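Local coordinates for 3-hydroxyadipyl-CoA dehydrogenase (Escherichia coli, PDB 3MOG), which catalyses the NAD-dependent oxidation of 3-hydroxyadipyl-CoA to 3-oxoadipyl-CoA in phenylacetate degradation and assembles as a homotrimer, at residues V194-Y199 against A244-V249; A224-G229 against L430-Q435. All coordinates share one frame; numbering follows the deposited sequence.

Contact 1 (V194-Y199 against A244-V249)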
loop_
_atom_site.group_PDB
_atom_site.type_symbol
_atom_site.label_atom_id
_atom_site.label_comp_id
_atom_site.label_asym_id
_atom_site.label_seq_id
_atom_site.Cartn_x
_atom_site.Cartn_y
_atom_site.Cartn_z
ATOM N N VAL C 194 1.997 16.151 -10.877
ATOM C CA VAL C 194 1.561 15.758 -12.226
ATOM C C VAL C 194 2.714 15.237 -13.090
ATOM O O VAL C 194 2.507 14.357 -13.915
ATOM C CB VAL C 194 0.768 16.910 -12.920
ATOM C CG1 VAL C 194 0.361 16.575 -14.361
ATOM C CG2 VAL C 194 -0.442 17.257 -12.094
ATOM N N ALA C 195 3.926 15.743 -12.862
ATOM C CA ALA C 195 5.122 15.261 -13.558
ATOM C C ALA C 195 5.539 13.836 -13.227
ATOM O O ALA C 195 6.275 13.225 -13.999
ATOM C CB ALA C 195 6.304 16.199 -13.303
ATOM N N ARG C 196 5.105 13.314 -12.082
ATOM C CA ARG C 196 5.578 12.001 -11.614
ATOM C C ARG C 196 5.540 10.843 -12.647
ATOM O O ARG C 196 6.530 10.116 -12.770
ATOM C CB ARG C 196 4.876 11.585 -10.312
ATOM C CG ARG C 196 5.304 12.324 -9.039
ATOM C CD ARG C 196 6.826 12.263 -8.817
ATOM N NE ARG C 196 7.475 13.517 -9.217
ATOM C CZ ARG C 196 8.784 13.685 -9.351
ATOM N NH1 ARG C 196 9.624 12.677 -9.124
ATOM N NH2 ARG C 196 9.255 14.873 -9.713
ATOM N N PRO C 197 4.424 10.669 -13.403
ATOM C CA PRO C 197 4.476 9.522 -14.350
ATOM C C PRO C 197 5.376 9.705 -15.572
ATOM O O PRO C 197 5.653 8.732 -16.285
ATOM C CB PRO C 197 3.019 9.325 -14.767
ATOM C CG PRO C 197 2.325 10.587 -14.404
ATOM C CD PRO C 197 3.045 11.193 -13.251
ATOM N N TYR C 198 5.845 10.930 -15.807
ATOM C CA TYR C 198 6.800 11.144 -16.878
ATOM C C TYR C 198 8.079 10.373 -16.542
ATOM O O TYR C 198 8.645 9.706 -17.409
ATOM C CB TYR C 198 7.065 12.633 -17.119
ATOM C CG TYR C 198 7.934 12.910 -18.328
ATOM C CD1 TYR C 198 7.550 12.471 -19.593
ATOM C CD2 TYR C 198 9.133 13.627 -18.211
ATOM C CE1 TYR C 198 8.340 12.706 -20.704
ATOM C CE2 TYR C 198 9.925 13.875 -19.317
ATOM C CZ TYR C 198 9.522 13.405 -20.559
ATOM O OH TYR C 198 10.285 13.633 -21.662
ATOM N N TYR C 199 8.480 10.405 -15.268
ATOM C CA TYR C 199 9.669 9.687 -14.836
ATOM C C TYR C 199 9.403 8.214 -14.619
ATOM O O TYR C 199 10.198 7.379 -15.037
ATOM C CB TYR C 199 10.280 10.322 -13.584
ATOM C CG TYR C 199 10.482 11.797 -13.751
ATOM C CD1 TYR C 199 9.720 12.704 -13.011
ATOM C CD2 TYR C 199 11.395 12.297 -14.680
ATOM C CE1 TYR C 199 9.873 14.055 -13.162
ATOM C CE2 TYR C 199 11.561 13.676 -14.846
ATOM C CZ TYR C 199 10.793 14.542 -14.081
ATOM O OH TYR C 199 10.923 15.901 -14.215
ATOM N N ALA C 244 14.170 11.695 -4.454
ATOM C CA ALA C 244 13.702 12.233 -3.166
ATOM C C ALA C 244 12.316 12.848 -3.306
ATOM O O ALA C 244 11.493 12.721 -2.403
ATOM C CB ALA C 244 14.693 13.267 -2.593
ATOM N N VAL C 245 12.066 13.509 -4.437
ATOM C CA VAL C 245 10.731 14.038 -4.747
ATOM C C VAL C 245 9.703 12.898 -4.914
ATOM O O VAL C 245 8.649 12.911 -4.275
ATOM C CB VAL C 245 10.759 15.019 -5.958
ATOM C CG1 VAL C 245 9.353 15.433 -6.346
ATOM C CG2 VAL C 245 11.616 16.276 -5.629
ATOM N N THR C 246 10.039 11.899 -5.729
ATOM C CA THR C 246 9.199 10.710 -5.923
ATOM C C THR C 246 8.806 10.047 -4.605
ATOM O O THR C 246 7.617 9.790 -4.361
ATOM C CB THR C 246 9.897 9.673 -6.855
ATOM O OG1 THR C 246 9.915 10.172 -8.186
ATOM C CG2 THR C 246 9.177 8.310 -6.875
ATOM N N CYS C 247 9.800 9.791 -3.755
ATOM C CA CYS C 247 9.585 9.122 -2.471
ATOM C C CYS C 247 8.747 9.968 -1.529
ATOM O O CYS C 247 7.955 9.434 -0.753
ATOM C CB CYS C 247 10.924 8.785 -1.810
ATOM S SG CYS C 247 11.729 7.323 -2.518
ATOM N N SER C 248 8.905 11.287 -1.628
ATOM C CA SER C 248 8.209 12.215 -0.761
ATOM C C SER C 248 6.717 12.255 -1.113
ATOM O O SER C 248 5.876 12.175 -0.223
ATOM C CB SER C 248 8.867 13.607 -0.824
ATOM O OG SER C 248 7.984 14.647 -0.416
ATOM N N VAL C 249 6.405 12.375 -2.407
ATOM C CA VAL C 249 5.016 12.372 -2.885
ATOM C C VAL C 249 4.368 11.012 -2.571
ATOM O O VAL C 249 3.269 10.942 -2.015
ATOM C CB VAL C 249 4.931 12.717 -4.397
ATOM C CG1 VAL C 249 3.519 12.626 -4.890
ATOM C CG2 VAL C 249 5.465 14.129 -4.651
#

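Contact 2 (A224-G229 against L430-Q435)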
loop_
_atom_site.group_PDB
_atom_site.type_symbol
_atom_site.label_atom_id
_atom_site.label_comp_id
_atom_site.label_asym_id
_atom_site.label_seq_id
_atom_site.Cartn_x
_atom_site.Cartn_y
_atom_site.Cartn_z
ATOM N N ALA C 224 7.034 12.551 -28.982
ATOM C CA ALA C 224 5.949 13.238 -28.255
ATOM C C ALA C 224 6.151 14.746 -28.112
ATOM O O ALA C 224 5.248 15.455 -27.702
ATOM C CB ALA C 224 5.732 12.601 -26.880
ATOM N N GLY C 225 7.350 15.225 -28.419
ATOM C CA GLY C 225 7.640 16.653 -28.373
ATOM C C GLY C 225 8.062 17.230 -27.026
ATOM O O GLY C 225 8.050 18.450 -26.861
ATOM N N PHE C 226 8.414 16.379 -26.058
ATOM C CA PHE C 226 8.952 16.862 -24.776
ATOM C C PHE C 226 10.355 17.421 -25.039
ATOM O O PHE C 226 11.056 16.894 -25.885
ATOM C CB PHE C 226 9.036 15.725 -23.752
ATOM C CG PHE C 226 7.701 15.265 -23.200
ATOM C CD1 PHE C 226 7.110 15.915 -22.132
ATOM C CD2 PHE C 226 7.059 14.145 -23.729
ATOM C CE1 PHE C 226 5.882 15.463 -21.595
ATOM C CE2 PHE C 226 5.850 13.691 -23.208
ATOM C CZ PHE C 226 5.256 14.350 -22.141
ATOM N N PRO C 227 10.761 18.500 -24.348
ATOM C CA PRO C 227 12.086 19.081 -24.631
ATOM C C PRO C 227 13.264 18.171 -24.257
ATOM O O PRO C 227 14.293 18.207 -24.929
ATOM C CB PRO C 227 12.112 20.359 -23.787
ATOM C CG PRO C 227 11.049 20.173 -22.751
ATOM C CD PRO C 227 10.000 19.308 -23.381
ATOM N N MET C 228 13.103 17.363 -23.209
ATOM C CA MET C 228 14.116 16.377 -22.840
ATOM C C MET C 228 13.467 15.055 -22.428
ATOM O O MET C 228 12.423 15.045 -21.781
ATOM C CB MET C 228 14.999 16.917 -21.717
ATOM C CG MET C 228 16.110 15.960 -21.276
ATOM S SD MET C 228 17.581 16.815 -20.707
ATOM C CE MET C 228 18.026 17.674 -22.230
ATOM N N GLY C 229 14.080 13.947 -22.829
ATOM C CA GLY C 229 13.641 12.616 -22.431
ATOM C C GLY C 229 13.715 12.443 -20.926
ATOM O O GLY C 229 14.575 13.043 -20.275
ATOM N N LEU C 430 -4.517 18.680 -19.831
ATOM C CA LEU C 430 -5.962 18.671 -20.026
ATOM C C LEU C 430 -6.302 19.074 -21.456
ATOM O O LEU C 430 -7.128 18.421 -22.094
ATOM C CB LEU C 430 -6.658 19.552 -18.990
ATOM C CG LEU C 430 -6.282 19.028 -17.588
ATOM C CD1 LEU C 430 -6.564 19.992 -16.480
ATOM C CD2 LEU C 430 -6.949 17.714 -17.297
ATOM N N ALA C 431 -5.625 20.113 -21.958
ATOM C CA ALA C 431 -5.740 20.525 -23.362
ATOM C C ALA C 431 -5.267 19.408 -24.257
ATOM O O ALA C 431 -5.810 19.203 -25.333
ATOM C CB ALA C 431 -4.918 21.784 -23.638
ATOM N N TRP C 432 -4.244 18.695 -23.799
ATOM C CA TRP C 432 -3.703 17.575 -24.537
ATOM C C TRP C 432 -4.701 16.428 -24.646
ATOM O O TRP C 432 -4.851 15.842 -25.718
ATOM C CB TRP C 432 -2.426 17.079 -23.871
ATOM C CG TRP C 432 -1.431 16.530 -24.831
ATOM C CD1 TRP C 432 -1.649 16.183 -26.139
ATOM C CD2 TRP C 432 -0.067 16.230 -24.558
ATOM N NE1 TRP C 432 -0.500 15.707 -26.698
ATOM C CE2 TRP C 432 0.492 15.716 -25.751
ATOM C CE3 TRP C 432 0.746 16.359 -23.430
ATOM C CZ2 TRP C 432 1.832 15.331 -25.847
ATOM C CZ3 TRP C 432 2.085 15.975 -23.523
ATOM C CH2 TRP C 432 2.612 15.463 -24.724
ATOM N N GLY C 433 -5.380 16.127 -23.538
ATOM C CA GLY C 433 -6.389 15.066 -23.484
ATOM C C GLY C 433 -7.582 15.351 -24.393
ATOM O O GLY C 433 -8.098 14.443 -25.046
ATOM N N ALA C 434 -8.004 16.615 -24.456
ATOM C CA ALA C 434 -9.105 17.003 -25.316
ATOM C C ALA C 434 -8.730 16.790 -26.781
ATOM O O ALA C 434 -9.533 16.281 -27.565
ATOM C CB ALA C 434 -9.501 18.453 -25.059
ATOM N N GLN C 435 -7.503 17.166 -27.126
ATOM C CA GLN C 435 -6.959 16.968 -28.464
ATOM C C GLN C 435 -6.857 15.472 -28.803
ATOM O O GLN C 435 -7.202 15.055 -29.898
ATOM C CB GLN C 435 -5.567 17.612 -28.543
ATOM C CG GLN C 435 -4.912 17.675 -29.932
ATOM C CD GLN C 435 -3.370 17.797 -29.883
ATOM O OE1 GLN C 435 -2.655 17.057 -30.569
ATOM N NE2 GLN C 435 -2.862 18.728 -29.071
#

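Contact 1 (V194-Y199 against A244-V249)
R196 meets V245 and T246 with its guanidinium group, whose edge and faces are used differently. At the edge, NH1 donates to T246 OG1 over 2.7 Å; the acceptor lies only 5° out of the guanidinium plane, although the N-H...O angle of 138° bends the bond. Over one face sits V245 CG1, 3.4 Å from NH2, with the valine crossing the arginine at about a right angle. The opposite face is met by the ring of Y199, whose CD1 lies 3.7 Å above the plane. Two bends, at chi2 and chi3, turn the arginine's flat end into this slot. Just before the segment, N192 O accepts from R196 NE, which probably helps to fix the turn of the group, while N242 O makes weak hydrogen bonds with both R196 NH1 and T246 OG1. Farther out, F259 touches both R196 and V249. With an alanine for the arginine the guanidinium is gone, which would probably leave T246 OG1 without that donor and open a gap between Y199 and V245. Helices 196-207 and 239-252, both in the first 3-hydroxyacyl-CoA dehydrogenase C-terminal domain, thus meet at a presumably charged group whose charge is probably balanced in part by neutral oxygens.

Contact 2 (A224-G229 against L430-Q435)
F226 and W432 meet ring to ring in the buried heart of this contact, with CZ of the phenylalanine 3.8 Å from CZ3 of the tryptophan. The approach is uneven: F226 CZ arrives at the edge of the indole, close to its plane, whereas W432 comes obliquely to the phenyl ring. With centroids 5.7 Å apart and planes at 53°, the pair is neither a stack nor a T-shape, and it illustrates how van der Waals contact between aromatics can do without either textbook geometry. The first torsion of F226 sets CG anti to its carbonyl carbon (chi1 -72°), and from there the ring extends so that CZ comes nearer to the helix. Beside it, the carbonyl oxygen of A224 lies 3.9 Å from W432 CZ2, a simple packing contact.

Away from this meeting the segments separate quickly. Even the nearest CA pair, A224 and W432, is 11.2 Å apart, so the long indole spans most of the distance. G225 in the loop and A434 and Q435 on the helix are exposed, whereas the three residues that touch are buried. G225 leaves the preceding helix with positive phi (86°), where a CB would collide with the A224 carbonyl oxygen.

Helix 390-406 lies against the contact, giving I390 to A224, I397 to F226 and V394 to W432. The rings of Y198 and Y425 meet F226, the latter edge-to-face, and that of Y427 meets W432, which P426 and M347 also flank. The loop between helices 213-223 and 230-237 is thereby joined to helix 429-436.

How the contacts relate
Read from the N terminus, the chain supplies 194-199, then 224-229, then 244-249, and much later 430-435, so the two contacts cross and neither nests in the other. Contact 1 closes a mainly helical loop of 44 residues inside the first 3-hydroxyacyl-CoA dehydrogenase C-terminal domain. Contact 2 closes one of 200 residues, which takes in the reduced Rossmann-fold domain and returns in the second such C-terminal domain, tying together the two domains of the same family. Their centres are 18 Å apart, yet they touch: Y198 OH probably hydrogen-bonds to M228 O (2.6 Å), and helix 390-406 packs against 194-199 as well as against both segments of contact 2.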